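Long-range contact in ribose-phosphate pyrophosphokinase (Thermus thermophilus, PDB 7PN0), which probably makes phosphoribosyl pyrophosphate by transferring the diphosphate of ATP to ribose 5-phosphate: residues R83-I88 with A120-T125. Sequence-based numbering, arbitrary orientation.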
loop_
_atom_site.group_PDB
_atom_site.type_symbol
_atom_site.label_atom_id
_atom_site.label_comp_id
_atom_site.label_asym_id
_atom_site.label_seq_id
_atom_site.Cartn_x
_atom_site.Cartn_y
_atom_site.Cartn_z
ATOM N N ARG A 83 -2.166 7.456 18.145
ATOM C CA ARG A 83 -3.160 6.465 17.700
ATOM C C ARG A 83 -4.449 7.231 17.487
ATOM O O ARG A 83 -4.756 8.150 18.309
ATOM C CB ARG A 83 -3.359 5.312 18.674
ATOM C CG ARG A 83 -4.211 4.207 18.061
ATOM C CD ARG A 83 -4.163 2.936 18.875
ATOM N NE ARG A 83 -4.612 3.124 20.261
ATOM C CZ ARG A 83 -4.669 2.131 21.147
ATOM N NH1 ARG A 83 -5.043 2.365 22.386
ATOM N NH2 ARG A 83 -4.380 0.893 20.772
ATOM N N VAL A 84 -5.174 6.866 16.437
ATOM C CA VAL A 84 -6.503 7.467 16.140
ATOM C C VAL A 84 -7.560 6.366 15.995
ATOM O O VAL A 84 -7.409 5.490 15.146
ATOM C CB VAL A 84 -6.438 8.363 14.896
ATOM C CG1 VAL A 84 -7.810 8.902 14.553
ATOM C CG2 VAL A 84 -5.465 9.498 15.070
ATOM N N THR A 85 -8.592 6.425 16.841
ATOM C CA THR A 85 -9.753 5.520 16.764
ATOM C C THR A 85 -10.964 6.306 16.267
ATOM O O THR A 85 -11.310 7.364 16.905
ATOM C CB THR A 85 -10.033 4.890 18.128
ATOM O OG1 THR A 85 -8.872 4.165 18.564
ATOM C CG2 THR A 85 -11.283 4.035 18.095
ATOM N N ALA A 86 -11.633 5.780 15.247
ATOM C CA ALA A 86 -12.950 6.256 14.799
ATOM C C ALA A 86 -13.974 5.600 15.722
ATOM O O ALA A 86 -14.202 4.406 15.612
ATOM C CB ALA A 86 -13.247 5.942 13.362
ATOM N N VAL A 87 -14.588 6.396 16.579
ATOM C CA VAL A 87 -15.742 5.941 17.392
ATOM C C VAL A 87 -17.003 6.282 16.606
ATOM O O VAL A 87 -17.350 7.452 16.476
ATOM C CB VAL A 87 -15.735 6.534 18.802
ATOM C CG1 VAL A 87 -16.900 5.985 19.583
ATOM C CG2 VAL A 87 -14.409 6.246 19.501
ATOM N N ILE A 88 -17.641 5.262 16.077
ATOM C CA ILE A 88 -18.784 5.398 15.141
ATOM C C ILE A 88 -19.915 4.644 15.798
ATOM O O ILE A 88 -20.119 3.462 15.528
ATOM C CB ILE A 88 -18.471 4.820 13.742
ATOM C CG1 ILE A 88 -17.197 5.442 13.172
ATOM C CG2 ILE A 88 -19.674 5.009 12.842
ATOM C CD1 ILE A 88 -16.767 4.818 11.850
ATOM N N ALA A 120 -7.309 6.262 10.106
ATOM C CA ALA A 120 -7.886 5.567 11.278
ATOM C C ALA A 120 -7.040 4.342 11.599
ATOM O O ALA A 120 -6.764 3.547 10.726
ATOM C CB ALA A 120 -9.315 5.187 11.035
ATOM N N ASP A 121 -6.751 4.122 12.863
ATOM C CA ASP A 121 -5.979 2.932 13.295
ATOM C C ASP A 121 -6.934 1.845 13.762
ATOM O O ASP A 121 -6.519 0.687 13.829
ATOM C CB ASP A 121 -4.989 3.314 14.383
ATOM C CG ASP A 121 -3.951 4.296 13.908
ATOM O OD1 ASP A 121 -3.300 3.977 12.847
ATOM O OD2 ASP A 121 -3.683 5.278 14.666
ATOM N N ARG A 122 -8.159 2.217 14.103
ATOM C CA ARG A 122 -9.093 1.336 14.816
ATOM C C ARG A 122 -10.476 1.923 14.663
ATOM O O ARG A 122 -10.622 3.132 14.438
ATOM C CB ARG A 122 -8.922 1.232 16.349
ATOM C CG ARG A 122 -7.527 1.132 16.918
ATOM C CD ARG A 122 -7.602 1.077 18.434
ATOM N NE ARG A 122 -8.424 -0.042 18.860
ATOM C CZ ARG A 122 -8.046 -1.326 18.799
ATOM N NH1 ARG A 122 -8.878 -2.258 19.186
ATOM N NH2 ARG A 122 -6.821 -1.676 18.417
ATOM N N VAL A 123 -11.475 1.086 14.895
ATOM C CA VAL A 123 -12.891 1.520 14.915
ATOM C C VAL A 123 -13.485 0.940 16.194
ATOM O O VAL A 123 -13.115 -0.173 16.566
ATOM C CB VAL A 123 -13.691 1.065 13.675
ATOM C CG1 VAL A 123 -15.160 1.337 13.796
ATOM C CG2 VAL A 123 -13.179 1.727 12.428
ATOM N N LEU A 124 -14.383 1.693 16.791
ATOM C CA LEU A 124 -15.244 1.285 17.934
ATOM C C LEU A 124 -16.675 1.573 17.514
ATOM O O LEU A 124 -16.936 2.730 17.186
ATOM C CB LEU A 124 -14.870 2.067 19.206
ATOM C CG LEU A 124 -15.773 1.812 20.421
ATOM C CD1 LEU A 124 -15.786 0.338 20.764
ATOM C CD2 LEU A 124 -15.354 2.696 21.602
ATOM N N THR A 125 -17.538 0.553 17.490
ATOM C CA THR A 125 -18.900 0.726 16.954
ATOM C C THR A 125 -19.849 -0.148 17.754
ATOM O O THR A 125 -19.398 -0.954 18.547
ATOM C CB THR A 125 -18.933 0.504 15.433
ATOM O OG1 THR A 125 -20.204 0.849 14.901
ATOM C CG2 THR A 125 -18.623 -0.911 15.001
HETATM O O HOH W 1 -4.245 -0.317 17.811
#
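With CG anti to its carbonyl carbon (chi1 -63°), Asp121 swings its carboxylate onto Val84, and with OG1 anti to the backbone N (chi1 -172°), Thr125 turns its hydroxyl to Ile88. These two side chains bracket a pair of parallel neighbours in the sheet of the N-terminal PRTase-like domain, joined by the beta-alpha-beta crossover through helix 107-118. Between them the backbones bond Ala86 N to Arg122 O (2.9 Å), Leu124 N to Ala86 O (3.0 Å) and Ile88 N to Leu124 O. Val84 is held twice, its O accepting from Asp121 N at 2.7 Å and its N donating to the anti side of Asp121 OD2 at 2.8 Å. An aspartate suits the place, since OD2 does what a strand carbonyl would while OD1 pairs with Lys77; an alanine here would probably leave Val84 N and Lys77 without these partners. The two arginines suit a subunit interface: CD of Arg122 lies over a guanidinium face of Arg83, which pairs with Asp51 of its own chain and Glu49 of the second subunit, while Arg122 forms a salt bridge with Asp142 of its own chain and a hydrogen bond with Ser80 of the second subunit. A water accepts from Arg83 NH2 and Arg122 NH2, like charges 4.3 Å apart that the acids probably offset. Val87 CG1 packs beside Leu124 CD2, apolar branches fit for cover by helix 287-299. Threonine suits the far end because its hydroxyl can donate as a backbone N would: OG1 of Thr125 meets Ile88 O at 2.7 Å, nearly in line with the carbonyl.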